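Local coordinates for Blr3880 protein (Bradyrhizobium japonicum, PDB 2OOD) that probably catalyses the zinc-dependent hydrolytic deamination of guanine to xanthine and ammonia, a step of purine breakdown, at residues A[234-239]-A[253-258]; A[207-212]-A[243-248]; A[277-282]-A[306-311]. All blocks are in the same frame, centred on the assembly; numbering follows the deposited sequence.

Contact 1: residues A[234-239]-A[253-258]; sequences HISENP and QDYLGV. With ZN (zinc ion), chain B; GUN (guanine), chain C.
Tyr-255 lays one face of its ring against the backbone of Ile-235 and Ser-236. Ile-235 CA stands 4.0 Å from the Tyr-255 ring centroid, 12° off the normal, which meets the geometry of a CH-pi contact. Ser-236 N lies over the same face but nearer the rim, 3.2 Å from Tyr-255 CD1. Chi1 of -152° sets CG of Tyr-255 anti to its backbone N, from where the ring extends to the 234-239 loop. The side chains of Ile-235 and Tyr-255 run past one another in opposed senses, which brings Ile-235 CG1 to 3.7 Å from Tyr-255 CD2. Further out, Ile-235 CD1 meets Leu-256 CD1 at 3.8 Å, the two side chains crossing obliquely. Ser-236 OG approaches Tyr-255 CB to 3.4 Å. No hydrogen bond joins the two segments; Tyr-255 OH turns instead to Glu-241.

The residue before Ile-235 belongs to the active site. His-234 NE2 binds the zinc ion at 2.2 Å, with His-79, His-81 and Asp-326 as the other protein ligands, and its ND1 is bonded to Arg-206 O. Glu-237 OE1 is 2.9 Å from guanine N1.

In this TIM-barrel amidohydrolase fold, the contact thus backs the metal-binding end of barrel strand 230-234 with the first turn of helix 255-260. Helix 239-248 touches Tyr-255 through Cys-242 and Val-245, while helix 279-288 meets Leu-256 through Arg-284 and Met-285.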
loop_
_atom_site.group_PDB
_atom_site.type_symbol
_atom_site.label_atom_id
_atom_site.label_comp_id
_atom_site.label_asym_id
_atom_site.label_seq_id
_atom_site.Cartn_x
_atom_site.Cartn_y
_atom_site.Cartn_z
ATOM N N HIS A 234 -13.077 -19.809 -2.611
ATOM C CA HIS A 234 -13.376 -18.381 -2.483
ATOM C C HIS A 234 -14.829 -18.208 -2.087
ATOM O O HIS A 234 -15.681 -19.012 -2.459
ATOM C CB HIS A 234 -13.126 -17.654 -3.794
ATOM C CG HIS A 234 -11.716 -17.756 -4.269
ATOM N ND1 HIS A 234 -11.305 -18.709 -5.173
ATOM C CD2 HIS A 234 -10.616 -17.037 -3.953
ATOM C CE1 HIS A 234 -10.012 -18.569 -5.398
ATOM N NE2 HIS A 234 -9.569 -17.560 -4.671
ATOM N N ILE A 235 -15.119 -17.147 -1.345
ATOM C CA ILE A 235 -16.485 -16.921 -0.895
ATOM C C ILE A 235 -16.807 -15.440 -0.693
ATOM O O ILE A 235 -16.051 -14.718 -0.053
ATOM C CB ILE A 235 -16.727 -17.704 0.437
ATOM C CG1 ILE A 235 -18.188 -17.629 0.862
ATOM C CG2 ILE A 235 -15.855 -17.142 1.541
ATOM C CD1 ILE A 235 -18.484 -18.456 2.096
ATOM N N SER A 236 -17.913 -14.989 -1.277
ATOM C CA SER A 236 -18.377 -13.609 -1.121
ATOM C C SER A 236 -17.354 -12.495 -1.337
ATOM O O SER A 236 -17.256 -11.583 -0.514
ATOM C CB SER A 236 -18.962 -13.448 0.277
ATOM O OG SER A 236 -19.849 -14.509 0.561
ATOM N N GLU A 237 -16.619 -12.526 -2.442
ATOM C CA GLU A 237 -15.609 -11.500 -2.670
ATOM C C GLU A 237 -16.066 -10.249 -3.416
ATOM O O GLU A 237 -15.594 -9.148 -3.128
ATOM C CB GLU A 237 -14.406 -12.110 -3.399
ATOM C CG GLU A 237 -13.448 -11.082 -4.005
ATOM C CD GLU A 237 -12.310 -11.723 -4.792
ATOM O OE1 GLU A 237 -12.533 -12.790 -5.411
ATOM O OE2 GLU A 237 -11.197 -11.156 -4.805
ATOM N N ASN A 238 -16.987 -10.410 -4.359
ATOM C CA ASN A 238 -17.461 -9.288 -5.163
ATOM C C ASN A 238 -18.995 -9.279 -5.234
ATOM O O ASN A 238 -19.627 -10.337 -5.205
ATOM C CB ASN A 238 -16.863 -9.421 -6.573
ATOM C CG ASN A 238 -17.256 -8.283 -7.499
ATOM O OD1 ASN A 238 -16.610 -7.230 -7.527
ATOM N ND2 ASN A 238 -18.326 -8.488 -8.265
ATOM N N PRO A 239 -19.616 -8.085 -5.314
ATOM C CA PRO A 239 -21.083 -8.049 -5.386
ATOM C C PRO A 239 -21.615 -8.768 -6.629
ATOM O O PRO A 239 -22.490 -9.639 -6.519
ATOM C CB PRO A 239 -21.405 -6.548 -5.369
ATOM C CG PRO A 239 -20.167 -5.923 -5.939
ATOM C CD PRO A 239 -19.061 -6.722 -5.283
ATOM N N GLN A 253 -29.560 -20.248 -0.288
ATOM C CA GLN A 253 -29.848 -18.937 0.303
ATOM C C GLN A 253 -28.693 -17.935 0.314
ATOM O O GLN A 253 -28.880 -16.764 -0.027
ATOM C CB GLN A 253 -30.377 -19.143 1.729
ATOM C CG GLN A 253 -31.231 -20.400 1.839
ATOM C CD GLN A 253 -32.241 -20.476 0.700
ATOM O OE1 GLN A 253 -33.139 -19.623 0.600
ATOM N NE2 GLN A 253 -32.095 -21.480 -0.178
ATOM N N ASP A 254 -27.511 -18.384 0.728
ATOM C CA ASP A 254 -26.339 -17.514 0.765
ATOM C C ASP A 254 -25.106 -18.214 0.192
ATOM O O ASP A 254 -25.088 -19.437 0.028
ATOM C CB ASP A 254 -26.072 -17.024 2.199
ATOM C CG ASP A 254 -26.173 -18.133 3.233
ATOM O OD1 ASP A 254 -25.784 -19.277 2.918
ATOM O OD2 ASP A 254 -26.627 -17.860 4.366
ATOM N N TYR A 255 -24.072 -17.437 -0.116
ATOM C CA TYR A 255 -22.860 -17.998 -0.691
ATOM C C TYR A 255 -22.316 -19.171 0.133
ATOM O O TYR A 255 -21.962 -20.216 -0.422
ATOM C CB TYR A 255 -21.807 -16.898 -0.838
ATOM C CG TYR A 255 -20.823 -17.123 -1.969
ATOM C CD1 TYR A 255 -20.450 -16.076 -2.803
ATOM C CD2 TYR A 255 -20.241 -18.367 -2.184
ATOM C CE1 TYR A 255 -19.516 -16.259 -3.825
ATOM C CE2 TYR A 255 -19.304 -18.563 -3.200
ATOM C CZ TYR A 255 -18.942 -17.506 -4.014
ATOM O OH TYR A 255 -17.985 -17.686 -4.998
ATOM N N LEU A 256 -22.249 -19.005 1.452
ATOM C CA LEU A 256 -21.756 -20.077 2.311
ATOM C C LEU A 256 -22.681 -21.291 2.212
ATOM O O LEU A 256 -22.243 -22.429 2.358
ATOM C CB LEU A 256 -21.684 -19.599 3.765
ATOM C CG LEU A 256 -21.191 -20.589 4.824
ATOM C CD1 LEU A 256 -19.773 -21.010 4.525
ATOM C CD2 LEU A 256 -21.250 -19.947 6.188
ATOM N N GLY A 257 -23.960 -21.041 1.956
ATOM C CA GLY A 257 -24.928 -22.119 1.854
ATOM C C GLY A 257 -24.627 -23.089 0.730
ATOM O O GLY A 257 -24.924 -24.283 0.835
ATOM N N VAL A 258 -24.042 -22.582 -0.351
ATOM C CA VAL A 258 -23.700 -23.421 -1.487
ATOM C C VAL A 258 -22.704 -24.500 -1.078
ATOM O O VAL A 258 -22.856 -25.663 -1.449
ATOM C CB VAL A 258 -23.081 -22.593 -2.621
ATOM C CG1 VAL A 258 -22.736 -23.503 -3.799
ATOM C CG2 VAL A 258 -24.043 -21.496 -3.045
HETATM ZN ZN ZN B . -7.959 -16.000 -4.771
HETATM N N9 GUN C . -12.023 -16.952 -7.511
HETATM C C8 GUN C . -12.837 -16.602 -8.536
HETATM N N7 GUN C . -12.667 -15.350 -8.852
HETATM C C5 GUN C . -11.721 -14.808 -8.054
HETATM C C6 GUN C . -11.126 -13.509 -7.933
HETATM O O6 GUN C . -11.452 -12.575 -8.676
HETATM N N1 GUN C . -10.148 -13.330 -6.957
HETATM C C2 GUN C . -9.769 -14.372 -6.125
HETATM N N2 GUN C . -8.785 -14.170 -5.169
HETATM N N3 GUN C . -10.315 -15.571 -6.229
HETATM C C4 GUN C . -11.287 -15.830 -7.163
HETATM O O HOH W 1 -6.786 -14.161 -6.099
#

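Contact 2: residues A[207-212]-A[243-248]; sequences FAFGAS and SGVLVE. With GUN (guanine), chain C.
Phe-209 and Ala-208 make an apolar, partly buried contact with helix 239-248, joining the loop that follows strand 199-205 to the helix that follows strand 230-234. The closest backbone approach is Phe-209 CA to Val-245 CA, 4.7 Å. Val-245 divides its two methyl groups between the partners: CG1 meets Ala-208 CB at 3.8 Å, and CG2 meets Phe-209 CB at 3.7 Å. CG1 is anti to the Val-245 backbone N (chi1 170°), which leaves CG2 beside that N, on the side of Phe-209.

The Phe-209 ring meets the helix through CD1 and CE1. Gly-244 C comes at the ring edge, near its plane, 3.8 Å from Phe-209 CD1. A side-chain carbon on Gly-244 would probably collide with Phe-209 CE1, consistent with the ring fitting against a glycine. Glu-248 makes its contact through CG, 3.8 Å from Phe-209 CD1; ring and carboxylate planes are 77° apart, and Glu-248 OE1 forms a salt bridge with Arg-169.

Phe-207, one residue before Ala-208, lies in the guanine pocket. Guanine C8 sits over the centre of one face of its ring, and Gly-210 N lies over the opposite face, nearer the rim. A ligand-lining loop after one strand, resting on the helix that follows the next, is the arrangement of a TIM-barrel amidohydrolase, whose active site is built from loops at the C-terminal ends of the barrel strands.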
loop_
_atom_site.group_PDB
_atom_site.type_symbol
_atom_site.label_atom_id
_atom_site.label_comp_id
_atom_site.label_asym_id
_atom_site.label_seq_id
_atom_site.Cartn_x
_atom_site.Cartn_y
_atom_site.Cartn_z
ATOM N N PHE A 207 -14.331 -21.643 -7.117
ATOM C CA PHE A 207 -15.356 -20.812 -6.501
ATOM C C PHE A 207 -16.731 -21.150 -7.065
ATOM O O PHE A 207 -16.874 -21.448 -8.253
ATOM C CB PHE A 207 -15.015 -19.321 -6.672
ATOM C CG PHE A 207 -15.142 -18.816 -8.078
ATOM C CD1 PHE A 207 -14.596 -19.522 -9.148
ATOM C CD2 PHE A 207 -15.790 -17.608 -8.332
ATOM C CE1 PHE A 207 -14.699 -19.035 -10.457
ATOM C CE2 PHE A 207 -15.896 -17.110 -9.648
ATOM C CZ PHE A 207 -15.349 -17.828 -10.704
ATOM N N ALA A 208 -17.736 -21.119 -6.193
ATOM C CA ALA A 208 -19.107 -21.463 -6.554
ATOM C C ALA A 208 -19.518 -20.954 -7.920
ATOM O O ALA A 208 -20.082 -21.697 -8.722
ATOM C CB ALA A 208 -20.077 -20.956 -5.489
ATOM N N PHE A 209 -19.226 -19.691 -8.193
ATOM C CA PHE A 209 -19.601 -19.117 -9.479
ATOM C C PHE A 209 -19.092 -19.915 -10.674
ATOM O O PHE A 209 -19.711 -19.905 -11.737
ATOM C CB PHE A 209 -19.094 -17.682 -9.585
ATOM C CG PHE A 209 -19.535 -16.980 -10.835
ATOM C CD1 PHE A 209 -20.888 -16.763 -11.082
ATOM C CD2 PHE A 209 -18.603 -16.511 -11.757
ATOM C CE1 PHE A 209 -21.310 -16.085 -12.233
ATOM C CE2 PHE A 209 -19.014 -15.828 -12.918
ATOM C CZ PHE A 209 -20.371 -15.615 -13.152
ATOM N N GLY A 210 -17.962 -20.593 -10.500
ATOM C CA GLY A 210 -17.401 -21.378 -11.586
ATOM C C GLY A 210 -17.425 -22.869 -11.303
ATOM O O GLY A 210 -16.607 -23.617 -11.844
ATOM N N ALA A 211 -18.369 -23.309 -10.470
ATOM C CA ALA A 211 -18.479 -24.717 -10.111
ATOM C C ALA A 211 -19.896 -25.281 -10.207
ATOM O O ALA A 211 -20.765 -24.950 -9.392
ATOM C CB ALA A 211 -17.946 -24.926 -8.711
ATOM N N SER A 212 -20.127 -26.139 -11.200
ATOM C CA SER A 212 -21.438 -26.757 -11.370
ATOM C C SER A 212 -21.686 -27.653 -10.162
ATOM O O SER A 212 -20.742 -28.094 -9.495
ATOM C CB SER A 212 -21.470 -27.625 -12.626
ATOM O OG SER A 212 -20.991 -28.931 -12.338
ATOM N N SER A 243 -24.093 -12.113 -6.723
ATOM C CA SER A 243 -25.363 -12.183 -7.441
ATOM C C SER A 243 -25.357 -13.402 -8.371
ATOM O O SER A 243 -26.279 -14.234 -8.328
ATOM C CB SER A 243 -25.586 -10.903 -8.258
ATOM O OG SER A 243 -25.722 -9.769 -7.413
ATOM N N GLY A 244 -24.312 -13.509 -9.197
ATOM C CA GLY A 244 -24.194 -14.624 -10.123
ATOM C C GLY A 244 -24.277 -15.987 -9.450
ATOM O O GLY A 244 -24.956 -16.892 -9.943
ATOM N N VAL A 245 -23.585 -16.132 -8.324
ATOM C CA VAL A 245 -23.569 -17.380 -7.563
ATOM C C VAL A 245 -24.974 -17.846 -7.165
ATOM O O VAL A 245 -25.300 -19.033 -7.295
ATOM C CB VAL A 245 -22.700 -17.228 -6.280
ATOM C CG1 VAL A 245 -22.887 -18.436 -5.353
ATOM C CG2 VAL A 245 -21.241 -17.088 -6.673
ATOM N N LEU A 246 -25.798 -16.920 -6.675
ATOM C CA LEU A 246 -27.157 -17.268 -6.269
ATOM C C LEU A 246 -28.004 -17.546 -7.493
ATOM O O LEU A 246 -29.099 -18.109 -7.394
ATOM C CB LEU A 246 -27.783 -16.154 -5.430
ATOM C CG LEU A 246 -27.206 -16.065 -4.011
ATOM C CD1 LEU A 246 -27.896 -14.930 -3.264
ATOM C CD2 LEU A 246 -27.384 -17.402 -3.269
ATOM N N VAL A 247 -27.495 -17.146 -8.653
ATOM C CA VAL A 247 -28.198 -17.401 -9.902
ATOM C C VAL A 247 -27.763 -18.792 -10.379
ATOM O O VAL A 247 -28.603 -19.639 -10.697
ATOM C CB VAL A 247 -27.866 -16.322 -10.976
ATOM C CG1 VAL A 247 -28.466 -16.711 -12.321
ATOM C CG2 VAL A 247 -28.428 -14.982 -10.541
ATOM N N GLU A 248 -26.453 -19.031 -10.402
ATOM C CA GLU A 248 -25.903 -20.329 -10.821
ATOM C C GLU A 248 -26.307 -21.440 -9.837
ATOM O O GLU A 248 -26.198 -22.638 -10.147
ATOM C CB GLU A 248 -24.374 -20.268 -10.869
ATOM C CG GLU A 248 -23.774 -19.183 -11.755
ATOM C CD GLU A 248 -23.812 -19.542 -13.227
ATOM O OE1 GLU A 248 -23.522 -20.722 -13.551
ATOM O OE2 GLU A 248 -24.113 -18.641 -14.054
HETATM N N9 GUN C . -12.023 -16.952 -7.511
HETATM C C8 GUN C . -12.837 -16.602 -8.536
HETATM N N7 GUN C . -12.667 -15.350 -8.852
HETATM C C5 GUN C . -11.721 -14.808 -8.054
HETATM C C6 GUN C . -11.126 -13.509 -7.933
HETATM O O6 GUN C . -11.452 -12.575 -8.676
HETATM N N1 GUN C . -10.148 -13.330 -6.957
HETATM C C2 GUN C . -9.769 -14.372 -6.125
HETATM N N2 GUN C . -8.785 -14.170 -5.169
HETATM N N3 GUN C . -10.315 -15.571 -6.229
HETATM C C4 GUN C . -11.287 -15.830 -7.163
#

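Contact 3: residues A[277-282]-A[306-311]; sequences LSNNEF and LFRLGR
Phe-282 and Arg-311 meet where helix 279-288, started by a capping box, faces the beginning of helix 309-312. In the box, Ser-278 OG accepts from Glu-281 N at 3.0 Å, and Glu-281 OE1 accepts from Ser-278 N at 2.8 Å through its lone pair anti to the other carboxylate oxygen. Across the contact, Arg-311 touches with its aliphatic CG, 3.7 Å from Phe-282 CD2; its guanidinium is turned 80° from the ring plane. Phe-307 CE1 approaches the edge of the same ring, 4.0 Å from Phe-282 CZ.

Arg-308, the centre of an inverse gamma turn and the N-cap of helix 309-312, sends its guanidinium to the start of the other helix. Leu-277 O lies at the guanidinium edge, in its plane, 2.9 Å from Arg-308 NH1. Phe-282 CE2 is over a face of that group, the two planes 70° apart. A water links the segments, donating to Asn-279 O at 3.1 Å and accepting from Arg-311 NH1 at 2.7 Å. The Arg-311 guanidinium also forms salt bridges with Glu-366 and Asp-314.

An alanine in place of Arg-311 would probably leave Glu-366 and Asp-314 without this positive partner, break the water link to Asn-279 O and uncover the flank of Phe-282.

The chemistry is layered: aromatic rings and the Arg-311 methylene pack together, while the guanidinium groups of the two partly exposed arginines meet carbonyl, water and carboxylates. Glu-366, Asp-314 and the water would probably hold the Arg-311 guanidinium in place while its CG stays against Phe-282.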
loop_
_atom_site.group_PDB
_atom_site.type_symbol
_atom_site.label_atom_id
_atom_site.label_comp_id
_atom_site.label_asym_id
_atom_site.label_seq_id
_atom_site.Cartn_x
_atom_site.Cartn_y
_atom_site.Cartn_z
ATOM N N LEU A 277 -19.880 -11.384 3.426
ATOM C CA LEU A 277 -20.516 -12.389 4.267
ATOM C C LEU A 277 -21.415 -11.705 5.292
ATOM O O LEU A 277 -21.076 -10.639 5.805
ATOM C CB LEU A 277 -19.461 -13.205 5.024
ATOM C CG LEU A 277 -18.468 -14.129 4.320
ATOM C CD1 LEU A 277 -17.347 -14.455 5.278
ATOM C CD2 LEU A 277 -19.153 -15.396 3.856
ATOM N N SER A 278 -22.546 -12.333 5.601
ATOM C CA SER A 278 -23.491 -11.801 6.582
ATOM C C SER A 278 -23.049 -12.231 7.978
ATOM O O SER A 278 -22.217 -13.126 8.112
ATOM C CB SER A 278 -24.881 -12.361 6.316
ATOM O OG SER A 278 -24.878 -13.777 6.426
ATOM N N ASN A 279 -23.601 -11.607 9.013
ATOM C CA ASN A 279 -23.244 -11.978 10.375
ATOM C C ASN A 279 -23.650 -13.417 10.614
ATOM O O ASN A 279 -23.009 -14.137 11.378
ATOM C CB ASN A 279 -23.944 -11.078 11.387
ATOM C CG ASN A 279 -23.527 -9.644 11.253
ATOM O OD1 ASN A 279 -23.831 -8.807 12.099
ATOM N ND2 ASN A 279 -22.823 -9.347 10.171
ATOM N N ASN A 280 -24.724 -13.831 9.953
ATOM C CA ASN A 280 -25.214 -15.190 10.074
ATOM C C ASN A 280 -24.162 -16.139 9.503
ATOM O O ASN A 280 -23.829 -17.155 10.116
ATOM C CB ASN A 280 -26.536 -15.342 9.312
ATOM C CG ASN A 280 -27.077 -16.756 9.364
ATOM O OD1 ASN A 280 -27.156 -17.358 10.434
ATOM N ND2 ASN A 280 -27.458 -17.292 8.211
ATOM N N GLU A 281 -23.637 -15.799 8.330
ATOM C CA GLU A 281 -22.618 -16.627 7.701
ATOM C C GLU A 281 -21.376 -16.704 8.586
ATOM O O GLU A 281 -20.765 -17.761 8.711
ATOM C CB GLU A 281 -22.274 -16.086 6.306
ATOM C CG GLU A 281 -23.353 -16.388 5.267
ATOM C CD GLU A 281 -23.075 -15.755 3.915
ATOM O OE1 GLU A 281 -22.980 -14.510 3.853
ATOM O OE2 GLU A 281 -22.956 -16.500 2.914
ATOM N N PHE A 282 -21.006 -15.593 9.215
ATOM C CA PHE A 282 -19.847 -15.606 10.095
ATOM C C PHE A 282 -20.130 -16.540 11.265
ATOM O O PHE A 282 -19.306 -17.393 11.590
ATOM C CB PHE A 282 -19.535 -14.203 10.625
ATOM C CG PHE A 282 -18.636 -13.394 9.728
ATOM C CD1 PHE A 282 -17.382 -13.866 9.365
ATOM C CD2 PHE A 282 -19.020 -12.138 9.281
ATOM C CE1 PHE A 282 -16.522 -13.095 8.570
ATOM C CE2 PHE A 282 -18.162 -11.363 8.486
ATOM C CZ PHE A 282 -16.913 -11.849 8.136
ATOM N N LEU A 306 -14.233 -3.463 1.818
ATOM C CA LEU A 306 -13.595 -3.545 3.125
ATOM C C LEU A 306 -14.072 -4.731 3.956
ATOM O O LEU A 306 -15.205 -4.757 4.432
ATOM C CB LEU A 306 -13.844 -2.248 3.902
ATOM C CG LEU A 306 -13.460 -0.925 3.232
ATOM C CD1 LEU A 306 -13.930 0.229 4.094
ATOM C CD2 LEU A 306 -11.960 -0.854 3.026
ATOM N N PHE A 307 -13.193 -5.712 4.124
ATOM C CA PHE A 307 -13.493 -6.895 4.914
ATOM C C PHE A 307 -13.797 -6.452 6.339
ATOM O O PHE A 307 -13.057 -5.670 6.918
ATOM C CB PHE A 307 -12.288 -7.835 4.910
ATOM C CG PHE A 307 -12.446 -9.035 5.793
ATOM C CD1 PHE A 307 -13.289 -10.075 5.436
ATOM C CD2 PHE A 307 -11.757 -9.121 6.996
ATOM C CE1 PHE A 307 -13.444 -11.183 6.266
ATOM C CE2 PHE A 307 -11.908 -10.227 7.833
ATOM C CZ PHE A 307 -12.753 -11.256 7.464
ATOM N N ARG A 308 -14.882 -6.962 6.906
ATOM C CA ARG A 308 -15.274 -6.591 8.260
ATOM C C ARG A 308 -14.463 -7.343 9.314
ATOM O O ARG A 308 -14.936 -8.280 9.952
ATOM C CB ARG A 308 -16.776 -6.834 8.440
ATOM C CG ARG A 308 -17.640 -5.988 7.505
ATOM C CD ARG A 308 -19.003 -6.613 7.280
ATOM N NE ARG A 308 -19.757 -6.731 8.517
ATOM C CZ ARG A 308 -20.671 -7.667 8.754
ATOM N NH1 ARG A 308 -20.949 -8.582 7.842
ATOM N NH2 ARG A 308 -21.311 -7.677 9.909
ATOM N N LEU A 309 -13.226 -6.902 9.489
ATOM C CA LEU A 309 -12.308 -7.503 10.439
ATOM C C LEU A 309 -12.871 -7.562 11.856
ATOM O O LEU A 309 -12.721 -8.571 12.548
ATOM C CB LEU A 309 -10.990 -6.726 10.425
ATOM C CG LEU A 309 -9.866 -7.185 11.352
ATOM C CD1 LEU A 309 -9.546 -8.651 11.092
ATOM C CD2 LEU A 309 -8.650 -6.307 11.130
ATOM N N GLY A 310 -13.515 -6.481 12.286
ATOM C CA GLY A 310 -14.081 -6.441 13.623
ATOM C C GLY A 310 -15.183 -7.456 13.892
ATOM O O GLY A 310 -15.415 -7.828 15.045
ATOM N N ARG A 311 -15.863 -7.906 12.841
ATOM C CA ARG A 311 -16.948 -8.871 12.991
ATOM C C ARG A 311 -16.414 -10.294 13.097
ATOM O O ARG A 311 -16.894 -11.084 13.911
ATOM C CB ARG A 311 -17.916 -8.781 11.803
ATOM C CG ARG A 311 -19.223 -9.555 11.972
ATOM C CD ARG A 311 -20.333 -8.666 12.532
ATOM N NE ARG A 311 -20.083 -8.256 13.909
ATOM C CZ ARG A 311 -20.168 -9.074 14.956
ATOM N NH1 ARG A 311 -20.509 -10.351 14.775
ATOM N NH2 ARG A 311 -19.896 -8.620 16.179
HETATM O O HOH W 2 -21.048 -12.506 13.187
#

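All the touching residues of contact 1 are buried, whereas contacts 2 and 3 are only partly so. Contacts 1 and 2 share the surroundings of guanine and the helix pair 239-248 and 255-260: Tyr-255 CE1 and Val-245 CG2 touch at 3.4 Å, and the segments of the two contacts alternate along the chain. Contact 3 follows later in sequence, yet borders contact 1, where Glu-281 OE2 probably accepts a hydrogen bond from Leu-256 N. Between contacts 2 and 3 the nearest atoms remain about 8 Å apart. The chemistry changes accordingly: contact 1 sets a tyrosine face on backbone beside a metal ligand, contact 2 is apolar, and contact 3 adds arginines and a bridging water.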